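Local coordinates for protein alpha-glucosidase (Bacteroides thetaiotaomicron, PDB 5XFM) that probably hydrolyses beta-L-arabinopyranosides and alpha-galactosides, as a bifunctional, calcium-containing glycoside hydrolase of family 97, at residues Leu392-Phe405 / Asp424-Thr436. The protein carries 1 engineered substitution. Sequence-based numbering, arbitrary orientation.
Sequences LQSLGVKGIKVDFF and DDHGLMVIFHGCT
Neighbouring parallel strands 399-403 and 429-432 of the TIM-barrel-type catalytic domain meet here, joined through helix 410-425 as a beta-alpha-beta unit. The backbone ladder includes Ile431 N to Ile400 O and Val402 N to Ile431 O, both 2.8 Å, and runs on through His433 N to Val402 O and Phe405 N to Gly434 O. On the helix-facing side, Ile400 CG1 lies alongside Val430 CG2 at 3.8 Å, and Val430 packs on Leu420 and Ala423 of helix 410-425. Phe405 CE1 meets Phe432 CD1 at 3.5 Å, the ring planes 89° apart. Near the strand starts, Leu392 CD2 presses tightly on Leu428 CD1 where the two side chains cross. At the C-terminal ends, the His433 side chain comes within about 4 Å of the bound calcium ion and touches Glu452, a residue of the metal site. The fully extended Lys401 chain, with CG anti to the backbone N (chi1 174°), sets CE squarely over the His433 ring, 3.3 Å from its centroid. Replacing His433 by alanine is likely to leave Lys401 CE without the ring it lies over and to open a gap beside the calcium site. A water joins the histidine to the neighbouring carboxylate, lying 3.0 Å from His433 ND1 and donating to Asp403 OD2 at 3.1 Å.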
ATOM      1  N   LEU A 392       2.475   2.980 -27.957  1.00 20.58           N
ATOM      2  CA  LEU A 392       1.503   2.250 -27.140  1.00 20.86           C
ATOM      3  C   LEU A 392       0.089   2.722 -27.410  1.00 24.78           C
ATOM      4  O   LEU A 392      -0.802   1.908 -27.667  1.00 22.27           O
ATOM      5  CB  LEU A 392       1.795   2.398 -25.636  1.00 23.31           C
ATOM      6  CG  LEU A 392       2.834   1.546 -24.886  1.00 24.46           C
ATOM      7  CD1 LEU A 392       4.138   1.471 -25.593  1.00 27.73           C
ATOM      8  CD2 LEU A 392       3.076   2.072 -23.491  1.00 18.83           C
ATOM      9  N   GLN A 393      -0.101   4.040 -27.382  1.00 20.62           N
ATOM     10  CA  GLN A 393      -1.415   4.630 -27.564  1.00 18.57           C
ATOM     11  C   GLN A 393      -1.960   4.405 -28.964  1.00 21.04           C
ATOM     12  O   GLN A 393      -3.147   4.123 -29.143  1.00 23.81           O
ATOM     13  CB  GLN A 393      -1.359   6.128 -27.288  1.00 22.14           C
ATOM     14  CG  GLN A 393      -2.714   6.793 -27.256  1.00 15.23           C
ATOM     15  CD  GLN A 393      -2.603   8.277 -27.017  1.00 20.15           C
ATOM     16  OE1 GLN A 393      -1.584   8.889 -27.337  1.00 24.00           O
ATOM     17  NE2 GLN A 393      -3.640   8.863 -26.435  1.00 11.68           N
ATOM     18  N   SER A 394      -1.088   4.531 -29.956  1.00 17.50           N
ATOM     19  CA  SER A 394      -1.468   4.251 -31.335  1.00 23.82           C
ATOM     20  C   SER A 394      -1.924   2.792 -31.484  1.00 26.62           C
ATOM     21  O   SER A 394      -2.815   2.491 -32.280  1.00 25.45           O
ATOM     22  CB  SER A 394      -0.306   4.561 -32.283  1.00 20.11           C
ATOM     23  OG  SER A 394       0.660   3.524 -32.268  1.00 25.29           O
ATOM     24  N   LEU A 395      -1.321   1.886 -30.717  1.00 22.12           N
ATOM     25  CA  LEU A 395      -1.778   0.499 -30.727  1.00 19.55           C
ATOM     26  C   LEU A 395      -3.059   0.303 -29.925  1.00 23.48           C
ATOM     27  O   LEU A 395      -3.828  -0.618 -30.183  1.00 24.65           O
ATOM     28  CB  LEU A 395      -0.694  -0.435 -30.183  1.00 24.43           C
ATOM     29  CG  LEU A 395       0.466  -0.770 -31.118  1.00 24.39           C
ATOM     30  CD1 LEU A 395       1.071  -2.104 -30.718  1.00 21.18           C
ATOM     31  CD2 LEU A 395      -0.012  -0.805 -32.561  1.00 21.94           C
ATOM     32  N   GLY A 396      -3.292   1.163 -28.944  1.00 26.00           N
ATOM     33  CA  GLY A 396      -4.450   0.992 -28.088  1.00 25.88           C
ATOM     34  C   GLY A 396      -4.165   0.151 -26.852  1.00 22.48           C
ATOM     35  O   GLY A 396      -5.084  -0.394 -26.242  1.00 25.31           O
ATOM     36  N   VAL A 397      -2.891   0.024 -26.491  1.00 22.16           N
ATOM     37  CA  VAL A 397      -2.528  -0.614 -25.228  1.00 21.19           C
ATOM     38  C   VAL A 397      -3.084   0.275 -24.124  1.00 24.80           C
ATOM     39  O   VAL A 397      -3.045   1.499 -24.235  1.00 20.16           O
ATOM     40  CB  VAL A 397      -0.994  -0.800 -25.077  1.00 26.64           C
ATOM     41  CG1 VAL A 397      -0.644  -1.399 -23.716  1.00 18.78           C
ATOM     42  CG2 VAL A 397      -0.447  -1.679 -26.201  1.00 24.24           C
ATOM     43  N   LYS A 398      -3.634  -0.344 -23.084  1.00 23.89           N
ATOM     44  CA  LYS A 398      -4.359   0.370 -22.046  1.00 17.54           C
ATOM     45  C   LYS A 398      -3.604   0.540 -20.732  1.00 22.56           C
ATOM     46  O   LYS A 398      -4.050   1.279 -19.856  1.00 23.37           O
ATOM     47  CB  LYS A 398      -5.686  -0.337 -21.768  1.00 22.33           C
ATOM     48  CG  LYS A 398      -6.665  -0.290 -22.926  1.00 28.38           C
ATOM     49  CD  LYS A 398      -6.845   1.149 -23.391  1.00 33.39           C
ATOM     50  CE  LYS A 398      -8.235   1.393 -23.932  1.00 32.97           C
ATOM     51  NZ  LYS A 398      -8.532   2.851 -24.005  1.00 38.32           N
ATOM     52  N   GLY A 399      -2.480  -0.147 -20.578  1.00 23.49           N
ATOM     53  CA  GLY A 399      -1.737  -0.046 -19.337  1.00 24.44           C
ATOM     54  C   GLY A 399      -0.296  -0.494 -19.420  1.00 22.49           C
ATOM     55  O   GLY A 399       0.087  -1.221 -20.338  1.00 28.00           O
ATOM     56  N   ILE A 400       0.515  -0.033 -18.471  1.00 19.05           N
ATOM     57  CA  ILE A 400       1.886  -0.504 -18.372  1.00 21.88           C
ATOM     58  C   ILE A 400       2.252  -0.921 -16.953  1.00 23.07           C
ATOM     59  O   ILE A 400       1.777  -0.343 -15.966  1.00 19.84           O
ATOM     60  CB  ILE A 400       2.902   0.549 -18.850  1.00 17.72           C
ATOM     61  CG1 ILE A 400       2.729   1.867 -18.101  1.00 21.13           C
ATOM     62  CG2 ILE A 400       2.772   0.755 -20.334  1.00 17.70           C
ATOM     63  CD1 ILE A 400       3.845   2.854 -18.375  1.00 22.47           C
ATOM     64  N   LYS A 401       3.096  -1.943 -16.868  1.00 22.45           N
ATOM     65  CA  LYS A 401       3.652  -2.386 -15.600  1.00 21.66           C
ATOM     66  C   LYS A 401       5.142  -2.065 -15.573  1.00 23.55           C
ATOM     67  O   LYS A 401       5.915  -2.645 -16.342  1.00 22.43           O
ATOM     68  CB  LYS A 401       3.406  -3.884 -15.398  1.00 23.06           C
ATOM     69  CG  LYS A 401       4.070  -4.477 -14.164  1.00 23.08           C
ATOM     70  CD  LYS A 401       3.838  -5.970 -14.083  1.00 21.00           C
ATOM     71  CE  LYS A 401       4.607  -6.585 -12.934  1.00 21.93           C
ATOM     72  NZ  LYS A 401       4.420  -8.055 -12.837  1.00 22.40           N
ATOM     73  N   VAL A 402       5.537  -1.137 -14.698  1.00 17.72           N
ATOM     74  CA  VAL A 402       6.915  -0.635 -14.665  1.00 16.33           C
ATOM     75  C   VAL A 402       7.676  -1.102 -13.424  1.00 18.09           C
ATOM     76  O   VAL A 402       7.230  -0.891 -12.292  1.00 17.40           O
ATOM     77  CB  VAL A 402       6.951   0.902 -14.709  1.00 20.96           C
ATOM     78  CG1 VAL A 402       8.376   1.387 -14.849  1.00 14.15           C
ATOM     79  CG2 VAL A 402       6.085   1.431 -15.859  1.00 14.71           C
ATOM     80  N   ASP A 403       8.845  -1.707 -13.643  1.00 17.36           N
ATOM     81  CA  ASP A 403       9.515  -2.480 -12.602  1.00 14.36           C
ATOM     82  C   ASP A 403      10.918  -1.970 -12.255  1.00 14.76           C
ATOM     83  O   ASP A 403      11.484  -1.148 -12.973  1.00 16.62           O
ATOM     84  CB  ASP A 403       9.598  -3.946 -13.031  1.00 21.24           C
ATOM     85  CG  ASP A 403       9.466  -4.905 -11.863  1.00 22.63           C
ATOM     86  OD1 ASP A 403       9.874  -4.532 -10.740  1.00 19.51           O
ATOM     87  OD2 ASP A 403       8.949  -6.028 -12.072  1.00 17.50           O
ATOM     88  N   PHE A 404      11.445  -2.448 -11.130  1.00 15.66           N
ATOM     89  CA  PHE A 404      12.861  -2.291 -10.746  1.00 17.28           C
ATOM     90  C   PHE A 404      13.362  -0.850 -10.589  1.00 14.56           C
ATOM     91  O   PHE A 404      14.360  -0.472 -11.194  1.00 20.67           O
ATOM     92  CB  PHE A 404      13.766  -3.009 -11.758  1.00 21.28           C
ATOM     93  CG  PHE A 404      13.524  -4.489 -11.860  1.00 16.72           C
ATOM     94  CD1 PHE A 404      13.505  -5.283 -10.723  1.00 15.32           C
ATOM     95  CD2 PHE A 404      13.322  -5.084 -13.092  1.00 21.85           C
ATOM     96  CE1 PHE A 404      13.288  -6.644 -10.817  1.00 18.58           C
ATOM     97  CE2 PHE A 404      13.093  -6.442 -13.190  1.00 15.39           C
ATOM     98  CZ  PHE A 404      13.079  -7.222 -12.051  1.00 17.08           C
ATOM     99  N   PHE A 405      12.707  -0.060  -9.747  1.00 18.59           N
ATOM    100  CA  PHE A 405      13.150   1.318  -9.521  1.00 18.14           C
ATOM    101  C   PHE A 405      14.371   1.404  -8.598  1.00 19.10           C
ATOM    102  O   PHE A 405      14.761   0.421  -7.966  1.00 18.17           O
ATOM    103  CB  PHE A 405      12.012   2.156  -8.954  1.00 14.52           C
ATOM    104  CG  PHE A 405      10.955   2.509  -9.965  1.00 18.27           C
ATOM    105  CD1 PHE A 405       9.923   1.620 -10.248  1.00 16.56           C
ATOM    106  CD2 PHE A 405      10.997   3.718 -10.644  1.00 12.17           C
ATOM    107  CE1 PHE A 405       8.936   1.942 -11.178  1.00 19.85           C
ATOM    108  CE2 PHE A 405      10.014   4.044 -11.576  1.00 18.42           C
ATOM    109  CZ  PHE A 405       8.980   3.157 -11.843  1.00 11.52           C
ATOM    110  N   ASP A 424      -0.356   9.444 -18.443  1.00 19.90           N
ATOM    111  CA  ASP A 424      -1.678  10.040 -18.536  1.00 15.19           C
ATOM    112  C   ASP A 424      -1.854  10.813 -19.821  1.00 13.79           C
ATOM    113  O   ASP A 424      -2.942  10.814 -20.392  1.00 15.39           O
ATOM    114  CB  ASP A 424      -1.979  10.977 -17.378  1.00 17.44           C
ATOM    115  CG  ASP A 424      -3.386  11.543 -17.475  1.00 22.43           C
ATOM    116  OD1 ASP A 424      -4.339  10.747 -17.313  1.00 20.53           O
ATOM    117  OD2 ASP A 424      -3.541  12.751 -17.777  1.00 17.45           O
ATOM    118  N   ASP A 425      -0.801  11.493 -20.267  1.00 15.11           N
ATOM    119  CA  ASP A 425      -0.882  12.197 -21.548  1.00 16.31           C
ATOM    120  C   ASP A 425      -1.173  11.222 -22.697  1.00 20.32           C
ATOM    121  O   ASP A 425      -1.733  11.608 -23.721  1.00 16.51           O
ATOM    122  CB  ASP A 425       0.404  12.970 -21.832  1.00 15.98           C
ATOM    123  CG  ASP A 425       0.543  14.208 -20.959  1.00 22.60           C
ATOM    124  OD1 ASP A 425      -0.491  14.720 -20.486  1.00 19.90           O
ATOM    125  OD2 ASP A 425       1.686  14.672 -20.752  1.00 25.60           O
ATOM    126  N   HIS A 426      -0.797   9.954 -22.528  1.00 16.99           N
ATOM    127  CA  HIS A 426      -1.080   8.975 -23.576  1.00 22.18           C
ATOM    128  C   HIS A 426      -2.141   7.951 -23.189  1.00 21.12           C
ATOM    129  O   HIS A 426      -2.174   6.853 -23.739  1.00 21.75           O
ATOM    130  CB  HIS A 426       0.208   8.269 -23.972  1.00 17.48           C
ATOM    131  CG  HIS A 426       1.251   9.204 -24.492  1.00 21.27           C
ATOM    132  ND1 HIS A 426       2.158   9.838 -23.669  1.00 23.83           N
ATOM    133  CD2 HIS A 426       1.515   9.634 -25.748  1.00 16.73           C
ATOM    134  CE1 HIS A 426       2.945  10.608 -24.398  1.00 24.14           C
ATOM    135  NE2 HIS A 426       2.577  10.501 -25.663  1.00 20.40           N
ATOM    136  N   GLY A 427      -3.008   8.329 -22.254  1.00 13.64           N
ATOM    137  CA  GLY A 427      -4.127   7.503 -21.835  1.00 16.70           C
ATOM    138  C   GLY A 427      -3.749   6.150 -21.269  1.00 20.46           C
ATOM    139  O   GLY A 427      -4.480   5.169 -21.438  1.00 23.03           O
ATOM    140  N   LEU A 428      -2.626   6.088 -20.566  1.00 18.14           N
ATOM    141  CA  LEU A 428      -2.167   4.810 -20.026  1.00 16.80           C
ATOM    142  C   LEU A 428      -2.287   4.728 -18.512  1.00 20.60           C
ATOM    143  O   LEU A 428      -1.900   5.653 -17.795  1.00 19.70           O
ATOM    144  CB  LEU A 428      -0.718   4.561 -20.429  1.00 16.97           C
ATOM    145  CG  LEU A 428      -0.472   4.343 -21.920  1.00 20.23           C
ATOM    146  CD1 LEU A 428       0.987   4.573 -22.243  1.00 16.88           C
ATOM    147  CD2 LEU A 428      -0.903   2.944 -22.311  1.00 15.00           C
ATOM    148  N   MET A 429      -2.840   3.620 -18.032  1.00 20.04           N
ATOM    149  CA  MET A 429      -2.776   3.304 -16.614  1.00 22.62           C
ATOM    150  C   MET A 429      -1.387   2.774 -16.268  1.00 21.06           C
ATOM    151  O   MET A 429      -0.693   2.215 -17.123  1.00 19.56           O
ATOM    152  CB  MET A 429      -3.852   2.288 -16.229  1.00 18.66           C
ATOM    153  CG  MET A 429      -5.253   2.782 -16.422  1.00 18.29           C
ATOM    154  SD  MET A 429      -6.508   1.539 -16.056  1.00 23.74           S
ATOM    155  CE  MET A 429      -6.524   0.660 -17.625  1.00 22.38           C
ATOM    156  N   VAL A 430      -0.989   2.941 -15.009  1.00 19.97           N
ATOM    157  CA  VAL A 430       0.339   2.526 -14.570  1.00 19.37           C
ATOM    158  C   VAL A 430       0.339   1.678 -13.298  1.00 15.64           C
ATOM    159  O   VAL A 430      -0.190   2.089 -12.274  1.00 18.04           O
ATOM    160  CB  VAL A 430       1.246   3.747 -14.334  1.00 16.85           C
ATOM    161  CG1 VAL A 430       2.562   3.320 -13.713  1.00 19.49           C
ATOM    162  CG2 VAL A 430       1.483   4.476 -15.637  1.00 14.90           C
ATOM    163  N   ILE A 431       0.922   0.485 -13.393  1.00 20.77           N
ATOM    164  CA  ILE A 431       1.248  -0.330 -12.225  1.00 19.48           C
ATOM    165  C   ILE A 431       2.738  -0.218 -11.936  1.00 21.05           C
ATOM    166  O   ILE A 431       3.543  -0.272 -12.866  1.00 21.95           O
ATOM    167  CB  ILE A 431       0.901  -1.820 -12.433  1.00 18.65           C
ATOM    168  CG1 ILE A 431      -0.596  -2.021 -12.648  1.00 26.96           C
ATOM    169  CG2 ILE A 431       1.373  -2.654 -11.251  1.00 26.53           C
ATOM    170  CD1 ILE A 431      -0.957  -3.444 -13.006  1.00 22.16           C
ATOM    171  N   PHE A 432       3.115  -0.048 -10.670  1.00 15.81           N
ATOM    172  CA  PHE A 432       4.530  -0.099 -10.311  1.00 15.67           C
ATOM    173  C   PHE A 432       4.896  -1.410  -9.629  1.00 18.61           C
ATOM    174  O   PHE A 432       4.136  -1.936  -8.818  1.00 18.70           O
ATOM    175  CB  PHE A 432       4.921   1.057  -9.399  1.00 15.65           C
ATOM    176  CG  PHE A 432       4.878   2.389 -10.067  1.00 21.82           C
ATOM    177  CD1 PHE A 432       5.495   2.583 -11.291  1.00 23.19           C
ATOM    178  CD2 PHE A 432       4.232   3.455  -9.469  1.00 17.84           C
ATOM    179  CE1 PHE A 432       5.458   3.811 -11.906  1.00 20.51           C
ATOM    180  CE2 PHE A 432       4.194   4.688 -10.084  1.00 19.76           C
ATOM    181  CZ  PHE A 432       4.806   4.865 -11.301  1.00 16.58           C
ATOM    182  N   HIS A 433       6.074  -1.924  -9.969  1.00 18.14           N
ATOM    183  CA  HIS A 433       6.648  -3.089  -9.305  1.00 17.90           C
ATOM    184  C   HIS A 433       8.107  -2.811  -8.961  1.00 18.94           C
ATOM    185  O   HIS A 433       8.707  -1.876  -9.497  1.00 17.83           O
ATOM    186  CB  HIS A 433       6.535  -4.334 -10.185  1.00 17.92           C
ATOM    187  CG  HIS A 433       5.294  -5.133  -9.945  1.00 16.60           C
ATOM    188  ND1 HIS A 433       5.326  -6.448  -9.529  1.00 22.29           N
ATOM    189  CD2 HIS A 433       3.986  -4.810 -10.062  1.00 16.73           C
ATOM    190  CE1 HIS A 433       4.091  -6.894  -9.392  1.00 23.66           C
ATOM    191  NE2 HIS A 433       3.258  -5.919  -9.711  1.00 14.43           N
ATOM    192  N   GLY A 434       8.669  -3.621  -8.066  1.00 20.77           N
ATOM    193  CA  GLY A 434      10.052  -3.469  -7.641  1.00 14.55           C
ATOM    194  C   GLY A 434      10.247  -2.065  -7.140  1.00 14.48           C
ATOM    195  O   GLY A 434      11.217  -1.393  -7.493  1.00 17.44           O
ATOM    196  N   CYS A 435       9.321  -1.641  -6.287  1.00 15.71           N
ATOM    197  CA  CYS A 435       9.067  -0.221  -6.078  1.00 15.48           C
ATOM    198  C   CYS A 435       8.867   0.143  -4.621  1.00 21.08           C
ATOM    199  O   CYS A 435       8.851  -0.719  -3.733  1.00 19.90           O
ATOM    200  CB  CYS A 435       7.824   0.203  -6.869  1.00 11.72           C
ATOM    201  SG  CYS A 435       6.306  -0.679  -6.365  1.00 20.60           S
ATOM    202  N   THR A 436       8.704   1.437  -4.385  1.00 15.47           N
ATOM    203  CA  THR A 436       8.471   1.929  -3.047  1.00 15.38           C
ATOM    204  C   THR A 436       6.986   1.940  -2.725  1.00 21.32           C
ATOM    205  O   THR A 436       6.143   1.783  -3.617  1.00 17.68           O
ATOM    206  CB  THR A 436       9.037   3.332  -2.874  1.00 14.79           C
ATOM    207  OG1 THR A 436       9.007   3.706  -1.490  1.00 16.75           O
ATOM    208  CG2 THR A 436       8.259   4.346  -3.719  1.00 15.10           C
TER
HETATM  209  O   HOH W   1      -3.282   3.869 -24.946  1.00 25.95           O
HETATM  210  O   HOH W   2      -6.185   3.263 -20.205  1.00 26.40           O
HETATM  211  O   HOH W   3       7.953  -7.875  -9.760  1.00 23.00           O